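Local coordinates for protein peroxiredoxin (Akkermansia muciniphila, PDB 6KHX) that probably reduces hydrogen peroxide and other hydroperoxides, as typical 2-Cys peroxiredoxins do with a reactive cysteine thiol, at residues F25-F30 and F141-D146; Y35-F40 and G61-R66; Y113-G118 and Q152-F157; L173-F176 and V182-L185. All coordinates share one frame; numbering follows the deposited sequence.

Contact 1 of 4, residues F25-F30 and F141-D146; sequences FSLDQF and FLIDKD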
# COMPACT_ATOMS: atom_id res chain seq x y z
N PHE B 25 29.99 9.21 -27.84
CA PHE B 25 30.15 10.66 -27.72
C PHE B 25 29.45 11.14 -26.47
O PHE B 25 28.29 10.80 -26.22
CB PHE B 25 29.60 11.39 -28.94
CG PHE B 25 29.82 12.88 -28.89
CD1 PHE B 25 30.99 13.43 -29.37
CD2 PHE B 25 28.87 13.71 -28.31
CE1 PHE B 25 31.21 14.80 -29.29
CE2 PHE B 25 29.08 15.09 -28.24
CZ PHE B 25 30.26 15.63 -28.73
N SER B 26 30.15 11.96 -25.68
CA SER B 26 29.62 12.47 -24.43
C SER B 26 30.18 13.87 -24.22
O SER B 26 31.26 14.20 -24.73
CB SER B 26 29.98 11.56 -23.25
OG SER B 26 29.59 12.13 -22.02
N LEU B 27 29.48 14.66 -23.42
CA LEU B 27 30.00 15.98 -23.08
C LEU B 27 31.03 15.93 -21.96
O LEU B 27 31.57 16.98 -21.59
CB LEU B 27 28.85 16.93 -22.71
CG LEU B 27 27.79 17.14 -23.78
CD1 LEU B 27 26.80 18.23 -23.38
CD2 LEU B 27 28.41 17.46 -25.14
N ASP B 28 31.33 14.74 -21.42
CA ASP B 28 32.38 14.60 -20.42
C ASP B 28 33.70 15.17 -20.92
O ASP B 28 34.42 15.83 -20.17
CB ASP B 28 32.55 13.12 -20.06
CG ASP B 28 31.44 12.60 -19.17
OD1 ASP B 28 30.62 13.42 -18.69
OD2 ASP B 28 31.37 11.37 -18.97
N GLN B 29 34.01 14.93 -22.20
CA GLN B 29 35.29 15.35 -22.77
C GLN B 29 35.52 16.85 -22.62
O GLN B 29 36.67 17.29 -22.60
CB GLN B 29 35.35 14.97 -24.25
CG GLN B 29 34.23 15.57 -25.07
CD GLN B 29 34.22 15.06 -26.49
OE1 GLN B 29 35.14 15.33 -27.27
NE2 GLN B 29 33.19 14.29 -26.83
N PHE B 30 34.46 17.65 -22.53
CA PHE B 30 34.61 19.09 -22.46
C PHE B 30 34.72 19.62 -21.03
O PHE B 30 35.11 20.78 -20.85
CB PHE B 30 33.43 19.79 -23.15
CG PHE B 30 33.21 19.34 -24.56
CD1 PHE B 30 34.19 19.56 -25.53
CD2 PHE B 30 32.05 18.69 -24.92
CE1 PHE B 30 34.00 19.13 -26.83
CE2 PHE B 30 31.85 18.26 -26.22
CZ PHE B 30 32.83 18.48 -27.18
N PHE B 141 21.03 24.98 -24.93
CA PHE B 141 21.59 25.03 -23.59
C PHE B 141 23.02 25.53 -23.64
O PHE B 141 23.81 25.11 -24.50
CB PHE B 141 21.57 23.66 -22.89
CG PHE B 141 20.21 23.04 -22.81
CD1 PHE B 141 19.67 22.37 -23.90
CD2 PHE B 141 19.45 23.15 -21.66
CE1 PHE B 141 18.41 21.82 -23.84
CE2 PHE B 141 18.19 22.60 -21.58
CZ PHE B 141 17.67 21.93 -22.67
N LEU B 142 23.34 26.44 -22.72
CA LEU B 142 24.71 26.88 -22.47
C LEU B 142 25.23 26.15 -21.23
O LEU B 142 24.64 26.26 -20.15
CB LEU B 142 24.77 28.39 -22.27
CG LEU B 142 26.16 28.91 -21.92
CD1 LEU B 142 27.16 28.48 -23.00
CD2 LEU B 142 26.17 30.42 -21.74
N ILE B 143 26.32 25.40 -21.40
CA ILE B 143 26.92 24.59 -20.34
C ILE B 143 28.32 25.13 -20.08
O ILE B 143 29.12 25.24 -21.02
CB ILE B 143 26.96 23.11 -20.75
CG1 ILE B 143 25.57 22.63 -21.17
CG2 ILE B 143 27.51 22.26 -19.63
CD1 ILE B 143 25.58 21.32 -21.93
N ASP B 144 28.63 25.46 -18.83
CA ASP B 144 29.94 26.01 -18.54
C ASP B 144 30.97 24.89 -18.41
O ASP B 144 30.68 23.70 -18.58
CB ASP B 144 29.89 26.94 -17.31
CG ASP B 144 29.64 26.21 -15.99
OD1 ASP B 144 29.87 24.98 -15.87
OD2 ASP B 144 29.21 26.90 -15.03
N LYS B 145 32.22 25.26 -18.10
CA LYS B 145 33.29 24.27 -18.05
C LYS B 145 33.12 23.29 -16.91
O LYS B 145 33.78 22.24 -16.91
CB LYS B 145 34.65 24.96 -17.96
CG LYS B 145 35.09 25.62 -19.26
CD LYS B 145 36.50 26.17 -19.13
CE LYS B 145 36.97 26.86 -20.39
NZ LYS B 145 38.35 27.38 -20.21
N ASP B 146 32.27 23.59 -15.93
CA ASP B 146 31.96 22.63 -14.87
C ASP B 146 30.83 21.69 -15.24
O ASP B 146 30.46 20.82 -14.43
CB ASP B 146 31.60 23.38 -13.58
CG ASP B 146 32.77 24.15 -12.98
OD1 ASP B 146 33.93 23.70 -13.11
OD2 ASP B 146 32.51 25.20 -12.36
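Phe30, whose backbone approaches that of Lys145, carries the flat group of this contact. On one face of its ring lies Gln29 CG, 3.6 Å above the plane and over the centre; at the edge, in plane, sits Leu27 CD2. The ring itself leads away from 141-146 and packs on Val36 and Ala69 of the central sheet. The amide of Gln29 is tied back by NE2, which donates to Ser26 O over 2.9 Å at 164°, with the acceptor almost in the amide plane. That bond is consistent with the methylene chain being held over the phenyl ring, a good use of a long residue with a polar end at the surface.

Across the contact the meeting is apolar and narrow. Leu27 CD1 touches Ile143 CD1 at 3.6 Å, the two side chains crossing at about a right angle. Leu27 holds CG beside its backbone N (chi1 -59°), which directs one methyl to Ile143 and the other to the Phe30 ring; branched aliphatic residues suit this apolar spot against the buried Ile143. Farther along, Phe30 O and Lys145 O come to 4.4 Å, a loose backbone approach.

Each segment also braces itself. Ser26 OG accepts from Asp28 N at 3.2 Å, an ST turn that leads into the 3-10 turn 28-30, and Asp144 OD1 accepts from Asp146 N in an Asx turn, while Asp144 OD2 forms a salt bridge with Arg150. The arrangement belongs to the thioredoxin-like fold of peroxiredoxins: the connection entering strand 35-40 covers one face of the central sheet near the end of strand 138-143.

Contact 2 of 4, residues Y35-F40 and G61-R66; sequences YVILFF and GEFDKR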
# COMPACT_ATOMS: atom_id res chain seq x y z
N TYR B 35 33.36 25.35 -22.78
CA TYR B 35 31.92 25.51 -22.68
C TYR B 35 31.25 24.69 -23.78
O TYR B 35 31.89 24.26 -24.74
CB TYR B 35 31.51 26.98 -22.86
CG TYR B 35 32.20 27.94 -21.94
CD1 TYR B 35 33.48 28.40 -22.23
CD2 TYR B 35 31.58 28.41 -20.79
CE1 TYR B 35 34.13 29.29 -21.39
CE2 TYR B 35 32.22 29.30 -19.95
CZ TYR B 35 33.49 29.74 -20.26
OH TYR B 35 34.13 30.62 -19.43
N VAL B 36 29.95 24.45 -23.62
CA VAL B 36 29.20 23.71 -24.63
C VAL B 36 27.92 24.48 -24.95
O VAL B 36 27.19 24.88 -24.05
CB VAL B 36 28.86 22.28 -24.18
CG1 VAL B 36 28.12 21.55 -25.29
CG2 VAL B 36 30.12 21.52 -23.80
N ILE B 37 27.67 24.69 -26.24
CA ILE B 37 26.36 25.09 -26.72
C ILE B 37 25.73 23.83 -27.32
O ILE B 37 26.18 23.32 -28.35
CB ILE B 37 26.44 26.22 -27.75
CG1 ILE B 37 26.76 27.55 -27.05
CG2 ILE B 37 25.13 26.35 -28.52
CD1 ILE B 37 25.58 28.14 -26.33
N LEU B 38 24.72 23.30 -26.63
CA LEU B 38 24.04 22.07 -27.04
C LEU B 38 22.66 22.44 -27.57
O LEU B 38 21.87 23.04 -26.85
CB LEU B 38 23.94 21.10 -25.86
CG LEU B 38 23.12 19.82 -26.06
CD1 LEU B 38 23.82 18.89 -27.04
CD2 LEU B 38 22.86 19.11 -24.74
N PHE B 39 22.38 22.10 -28.83
CA PHE B 39 21.07 22.43 -29.38
C PHE B 39 20.41 21.21 -30.02
O PHE B 39 21.05 20.42 -30.72
CB PHE B 39 21.16 23.61 -30.39
CG PHE B 39 21.79 23.27 -31.70
CD1 PHE B 39 23.17 23.25 -31.85
CD2 PHE B 39 21.01 23.00 -32.81
CE1 PHE B 39 23.75 22.94 -33.07
CE2 PHE B 39 21.58 22.69 -34.04
CZ PHE B 39 22.96 22.66 -34.16
N PHE B 40 19.11 21.08 -29.74
CA PHE B 40 18.25 20.03 -30.26
C PHE B 40 17.35 20.59 -31.35
O PHE B 40 16.82 21.70 -31.21
CB PHE B 40 17.36 19.45 -29.15
CG PHE B 40 18.11 18.88 -27.98
CD1 PHE B 40 18.64 19.71 -27.00
CD2 PHE B 40 18.27 17.51 -27.84
CE1 PHE B 40 19.32 19.19 -25.92
CE2 PHE B 40 18.95 16.98 -26.75
CZ PHE B 40 19.48 17.82 -25.79
N GLY B 61 33.86 29.43 -36.09
CA GLY B 61 35.05 30.12 -35.64
C GLY B 61 34.77 31.05 -34.47
O GLY B 61 35.58 31.16 -33.55
N GLU B 62 33.61 31.71 -34.48
CA GLU B 62 33.24 32.59 -33.38
C GLU B 62 33.12 31.83 -32.06
O GLU B 62 33.46 32.36 -31.00
CB GLU B 62 31.92 33.30 -33.70
CG GLU B 62 32.01 34.26 -34.87
CD GLU B 62 33.03 35.36 -34.65
OE1 GLU B 62 32.97 36.03 -33.59
OE2 GLU B 62 33.90 35.54 -35.53
N PHE B 63 32.65 30.58 -32.11
CA PHE B 63 32.58 29.78 -30.89
C PHE B 63 33.94 29.20 -30.52
O PHE B 63 34.28 29.14 -29.33
CB PHE B 63 31.54 28.68 -31.04
CG PHE B 63 30.13 29.19 -31.12
CD1 PHE B 63 29.46 29.60 -29.97
CD2 PHE B 63 29.47 29.27 -32.34
CE1 PHE B 63 28.17 30.08 -30.04
CE2 PHE B 63 28.17 29.76 -32.41
CZ PHE B 63 27.52 30.16 -31.25
N ASP B 64 34.74 28.81 -31.51
CA ASP B 64 36.09 28.33 -31.23
C ASP B 64 36.91 29.39 -30.50
O ASP B 64 37.63 29.08 -29.54
CB ASP B 64 36.81 27.91 -32.52
CG ASP B 64 36.20 26.67 -33.15
OD1 ASP B 64 35.62 25.84 -32.42
OD2 ASP B 64 36.30 26.52 -34.39
N LYS B 65 36.82 30.66 -30.94
CA LYS B 65 37.56 31.72 -30.26
C LYS B 65 37.16 31.84 -28.80
O LYS B 65 37.97 32.27 -27.97
CB LYS B 65 37.35 33.06 -30.96
CG LYS B 65 37.81 33.11 -32.41
CD LYS B 65 37.75 34.53 -32.96
CE LYS B 65 36.43 35.21 -32.68
NZ LYS B 65 36.39 36.56 -33.30
N ARG B 66 35.93 31.47 -28.46
CA ARG B 66 35.43 31.58 -27.09
C ARG B 66 35.48 30.27 -26.31
O ARG B 66 34.84 30.17 -25.26
CB ARG B 66 34.01 32.14 -27.10
CG ARG B 66 33.96 33.65 -27.23
CD ARG B 66 32.59 34.11 -27.66
NE ARG B 66 32.57 34.43 -29.08
CZ ARG B 66 32.38 35.65 -29.57
NH1 ARG B 66 32.16 36.67 -28.75
NH2 ARG B 66 32.40 35.84 -30.88
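Tyr35 of strand 35-40 and Arg66, the residue just after helix 60-65, have CA atoms 8.3 Å apart, and Ile37 and Phe63 follow at 8.8 Å, a spacing that side chains must bridge. Ile37 CG1 meets Phe63 CE1 at 4.2 Å, the two groups crossing at about a right angle. A beta-branched isoleucine suits the strand, and the broad phenyl ring spans the gap from the helix to the sheet.

At the other end Tyr35 CD1 lies 3.8 Å from Arg66 O. Tyr35 CG stands beside the backbone N (chi1 -54°), which sets the ring next to this carbonyl and lets the phenol reach Glu177, its hydrogen-bond partner. Arg66 O in turn accepts from Gln174 NE2.

Arg66 bends its charge back over the preceding helix. Its NE donates to Glu62 O over 3.0 Å at 166°, with the oxygen close to the guanidinium plane although the donor stands above the carbonyl plane. Arg66 NH2 makes a salt bridge of 2.8 Å with Glu62 OE1, and NH1 makes another with Asp171, so all three guanidinium nitrogens are engaged. Lys65 adds a weak, long link to the same glutamate.

Helices 48-58 and 60-65 join parallel neighbours 35-40 and 68-74, a beta-alpha-beta crossover of the thioredoxin-like fold; Phe63 also packs on Val70 and Ile167, placing helix 60-65 against the sheet beside helix 163-179.

Contact 3 of 4, residues Y113-G118 and Q152-F157; sequences YGVLAG and QLINDF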
# COMPACT_ATOMS: atom_id res chain seq x y z
N TYR B 113 16.78 16.43 -20.95
CA TYR B 113 16.93 17.87 -21.09
C TYR B 113 15.59 18.60 -21.18
O TYR B 113 15.58 19.83 -21.30
CB TYR B 113 17.80 18.18 -22.31
CG TYR B 113 19.28 18.00 -22.03
CD1 TYR B 113 19.85 16.73 -22.00
CD2 TYR B 113 20.09 19.09 -21.76
CE1 TYR B 113 21.20 16.56 -21.73
CE2 TYR B 113 21.44 18.94 -21.49
CZ TYR B 113 21.99 17.67 -21.48
OH TYR B 113 23.34 17.52 -21.21
N GLY B 114 14.47 17.88 -21.11
CA GLY B 114 13.17 18.52 -21.09
C GLY B 114 12.74 19.15 -22.41
O GLY B 114 11.97 20.11 -22.40
N VAL B 115 13.21 18.61 -23.53
CA VAL B 115 12.89 19.14 -24.85
C VAL B 115 12.10 18.16 -25.70
O VAL B 115 11.80 18.47 -26.86
CB VAL B 115 14.17 19.57 -25.60
CG1 VAL B 115 14.92 20.63 -24.81
CG2 VAL B 115 15.04 18.36 -25.87
N LEU B 116 11.76 16.99 -25.17
CA LEU B 116 11.05 15.98 -25.95
C LEU B 116 9.58 16.37 -26.07
O LEU B 116 8.92 16.59 -25.06
CB LEU B 116 11.19 14.61 -25.31
CG LEU B 116 10.74 13.45 -26.19
CD1 LEU B 116 11.55 13.43 -27.47
CD2 LEU B 116 10.91 12.16 -25.43
N ALA B 117 9.09 16.47 -27.30
CA ALA B 117 7.68 16.75 -27.55
C ALA B 117 6.84 15.50 -27.33
O ALA B 117 7.35 14.40 -27.07
CB ALA B 117 7.49 17.31 -28.95
N GLY B 118 5.53 15.66 -27.48
CA GLY B 118 4.59 14.56 -27.37
C GLY B 118 4.07 14.33 -25.97
O GLY B 118 4.56 14.86 -24.98
N GLN B 152 19.14 28.39 -20.90
CA GLN B 152 18.40 27.47 -21.74
C GLN B 152 17.26 28.21 -22.42
O GLN B 152 16.72 29.19 -21.89
CB GLN B 152 17.85 26.27 -20.96
CG GLN B 152 16.83 26.62 -19.90
CD GLN B 152 16.18 25.39 -19.30
OE1 GLN B 152 16.59 24.91 -18.24
NE2 GLN B 152 15.19 24.84 -20.00
N LEU B 153 16.89 27.70 -23.60
CA LEU B 153 15.94 28.34 -24.50
C LEU B 153 15.28 27.25 -25.32
O LEU B 153 15.97 26.35 -25.83
CB LEU B 153 16.67 29.34 -25.41
CG LEU B 153 16.08 29.94 -26.68
CD1 LEU B 153 16.83 31.23 -26.99
CD2 LEU B 153 16.17 29.00 -27.88
N ILE B 154 13.96 27.32 -25.46
CA ILE B 154 13.21 26.36 -26.28
C ILE B 154 12.24 27.12 -27.17
O ILE B 154 11.46 27.95 -26.69
CB ILE B 154 12.44 25.34 -25.43
CG1 ILE B 154 13.33 24.73 -24.34
CG2 ILE B 154 11.87 24.25 -26.33
CD1 ILE B 154 12.59 23.79 -23.44
N ASN B 155 12.29 26.82 -28.46
CA ASN B 155 11.39 27.41 -29.44
C ASN B 155 10.47 26.35 -30.03
O ASN B 155 10.84 25.18 -30.17
CB ASN B 155 12.17 28.09 -30.58
CG ASN B 155 12.70 29.45 -30.19
OD1 ASN B 155 12.55 29.89 -29.05
ND2 ASN B 155 13.32 30.13 -31.15
N ASP B 156 9.25 26.78 -30.36
CA ASP B 156 8.35 25.95 -31.13
C ASP B 156 8.96 25.61 -32.49
O ASP B 156 9.88 26.28 -32.98
CB ASP B 156 7.00 26.65 -31.31
CG ASP B 156 5.91 25.71 -31.76
OD1 ASP B 156 6.19 24.51 -31.95
OD2 ASP B 156 4.76 26.18 -31.92
N PHE B 157 8.44 24.55 -33.11
CA PHE B 157 8.99 24.01 -34.35
C PHE B 157 9.26 25.04 -35.44
O PHE B 157 10.36 25.01 -36.02
CB PHE B 157 8.05 22.90 -34.85
CG PHE B 157 8.02 21.67 -33.97
CD1 PHE B 157 9.21 21.09 -33.53
CD2 PHE B 157 6.82 21.11 -33.56
CE1 PHE B 157 9.19 19.96 -32.73
CE2 PHE B 157 6.79 19.99 -32.76
CZ PHE B 157 7.98 19.41 -32.34
O HOH W 1 13.48 21.94 -20.46
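Val115 and Ile154 form the enclosed half of this contact, where the loop 113-118 runs nearly alongside strand 149-155; the directions of their touching parts differ by 13°. Ile154 CD1 sits 4.2 Å from Val115 CG1 and 3.9 Å from Gly114 O. The isoleucine sends CG1 beside its backbone N (chi1 -48°), and this carries the terminal methyl across to the loop. Both residues are buried; Val115 also packs on Phe40 and Phe141, and Ile154 on Tyr137 and on Ile4 of the second subunit. Gly114 suits its place for another reason: it ends helix 108-112 in a Schellman motif, whose positive phi favours glycine.

The other half is less enclosed, though its apolar approach is just as short. The partly exposed ring of Phe157 reaches the buried Ala117 with its far atom, CZ, 4.0 Å from Ala117 CB. Alanine is small enough for the ring to approach the loop backbone. Water enters on the first side instead: beside the Ile154 methyl, one water lies 3.1 Å from Gly114 O, to which it appears to donate, and receives a weak bond of 3.4 Å from Gln152 NE2.

The loop and strand thus meet through methyl groups, a ring and a water, and their stronger polar links go elsewhere. Val115 and Ala117 bond by their backbones to Tyr137 and Ile135, and residues 152-155 of strand 149-155 pair antiparallel with a strand of the second subunit. The chemistry implies a hydrophobic seam behind a strand whose outer edge is committed to the second subunit, the inner one to strand 138-143.

Contact 4 of 4, residues L173-F176 and V182-L185; sequences LQHF and VCPL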
# COMPACT_ATOMS: atom_id res chain seq x y z
N LEU B 173 28.20 35.19 -19.91
CA LEU B 173 28.67 34.21 -18.93
C LEU B 173 30.16 34.35 -18.69
O LEU B 173 30.62 34.36 -17.54
CB LEU B 173 28.33 32.79 -19.38
CG LEU B 173 28.98 31.71 -18.50
CD1 LEU B 173 28.43 31.79 -17.10
CD2 LEU B 173 28.82 30.30 -19.07
N GLN B 174 30.94 34.47 -19.77
CA GLN B 174 32.39 34.58 -19.62
C GLN B 174 32.78 35.88 -18.94
O GLN B 174 33.72 35.90 -18.13
CB GLN B 174 33.06 34.45 -20.99
CG GLN B 174 33.03 33.03 -21.54
CD GLN B 174 33.57 32.93 -22.95
OE1 GLN B 174 33.85 33.94 -23.60
NE2 GLN B 174 33.73 31.70 -23.44
N HIS B 175 32.07 36.97 -19.22
CA HIS B 175 32.36 38.22 -18.53
C HIS B 175 32.10 38.12 -17.04
O HIS B 175 32.91 38.57 -16.23
CB HIS B 175 31.54 39.36 -19.13
CG HIS B 175 31.88 40.70 -18.56
ND1 HIS B 175 32.78 41.56 -19.15
CD2 HIS B 175 31.45 41.32 -17.43
CE1 HIS B 175 32.88 42.65 -18.42
NE2 HIS B 175 32.09 42.53 -17.37
N PHE B 176 30.97 37.52 -16.66
CA PHE B 176 30.70 37.36 -15.23
C PHE B 176 31.74 36.46 -14.58
O PHE B 176 32.16 36.70 -13.44
CB PHE B 176 29.29 36.79 -15.01
CG PHE B 176 29.02 36.42 -13.57
CD1 PHE B 176 28.76 37.40 -12.63
CD2 PHE B 176 29.04 35.10 -13.17
CE1 PHE B 176 28.51 37.07 -11.31
CE2 PHE B 176 28.80 34.76 -11.84
CZ PHE B 176 28.53 35.75 -10.92
N VAL B 182 27.93 41.45 -12.99
CA VAL B 182 26.71 40.91 -13.59
C VAL B 182 26.38 41.72 -14.84
O VAL B 182 26.67 42.92 -14.92
CB VAL B 182 25.55 40.90 -12.57
CG1 VAL B 182 25.89 39.99 -11.41
CG2 VAL B 182 25.25 42.30 -12.07
N CYS B 183 25.79 41.06 -15.83
CA CYS B 183 25.55 41.69 -17.12
C CYS B 183 24.11 42.17 -17.21
O CYS B 183 23.18 41.36 -17.10
CB CYS B 183 25.85 40.71 -18.25
SG CYS B 183 27.60 40.22 -18.28
N PRO B 184 23.88 43.47 -17.42
CA PRO B 184 22.52 44.00 -17.44
C PRO B 184 21.82 43.66 -18.75
O PRO B 184 22.39 43.04 -19.65
CB PRO B 184 22.73 45.51 -17.30
CG PRO B 184 24.06 45.73 -17.93
CD PRO B 184 24.89 44.52 -17.62
N LEU B 185 20.57 44.12 -18.85
CA LEU B 185 19.75 43.86 -20.02
C LEU B 185 20.42 44.39 -21.29
O LEU B 185 20.94 45.51 -21.31
CB LEU B 185 18.38 44.50 -19.85
CG LEU B 185 17.40 44.33 -21.00
CD1 LEU B 185 16.73 42.97 -20.95
CD2 LEU B 185 16.37 45.43 -20.95
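Phe176 and Val182 make the apolar part of this contact, at the place where the chain turns back beside the last turns of helix 163-179 and their CA atoms come within 5.6 Å. Val182 CG1 lies 3.9 Å from Phe176 CE1 and 4.1 Å from Phe176 CD1, the two side chains running side by side and pointing the same way. With CG anti to the backbone N (chi1 172°), Phe176 extends from the helix beside the valine. A large ring suits this partly exposed border position, where it can cover the compact, buried Val182, whose beta-branched side chain presents a single methyl to the ring.

The sulfur contact is the second kind. Cys183 SG is 4.1 Å from both CB and CD2 of His175 and 4.9 Å from the centroid of the imidazole, 54° off the ring normal, so it approaches obliquely. The sequence Val-Cys-Pro, in the C-terminal region of a typical 2-Cys peroxiredoxin, is consistent with Cys183 being the resolving cysteine, which in this family pairs with the peroxidatic cysteine of the partner subunit. In keeping with that, the backbone of Cys183 bonds to the second subunit, where Phe176 packs on Pro158, Val182 on Val48 and Pro184 on Thr51.

Polar interactions lie around the contact. His175 NE2 hydrogen-bonds to Glu181 OE1, which would tend to fix the rotation of the imidazole and may favour its protonated form. Tyr179 and Trp187 meet the same ring with inclined planes.

Overall arrangement
From the N terminus, 25-30 opens the long loop that contact 1 closes at 141-146. Contact 2 is nested inside it, a short loop from strand 35-40 to the end of helix 60-65. Before contact 1 closes, 113-118 begins contact 3, which ends beyond it at 152-157, so contacts 1 and 3 cross. Contact 4 follows in series and closes the short loop at the C-terminal end of helix 163-179. Strands 35-40, 138-143 and 149-155 are successive neighbours in one sheet and join the first three contacts. Leu173 and Gln174 connect contact 4 to contacts 1 and 2, while contacts 3 and 4, with centres about 25 Å apart, both reach the second subunit.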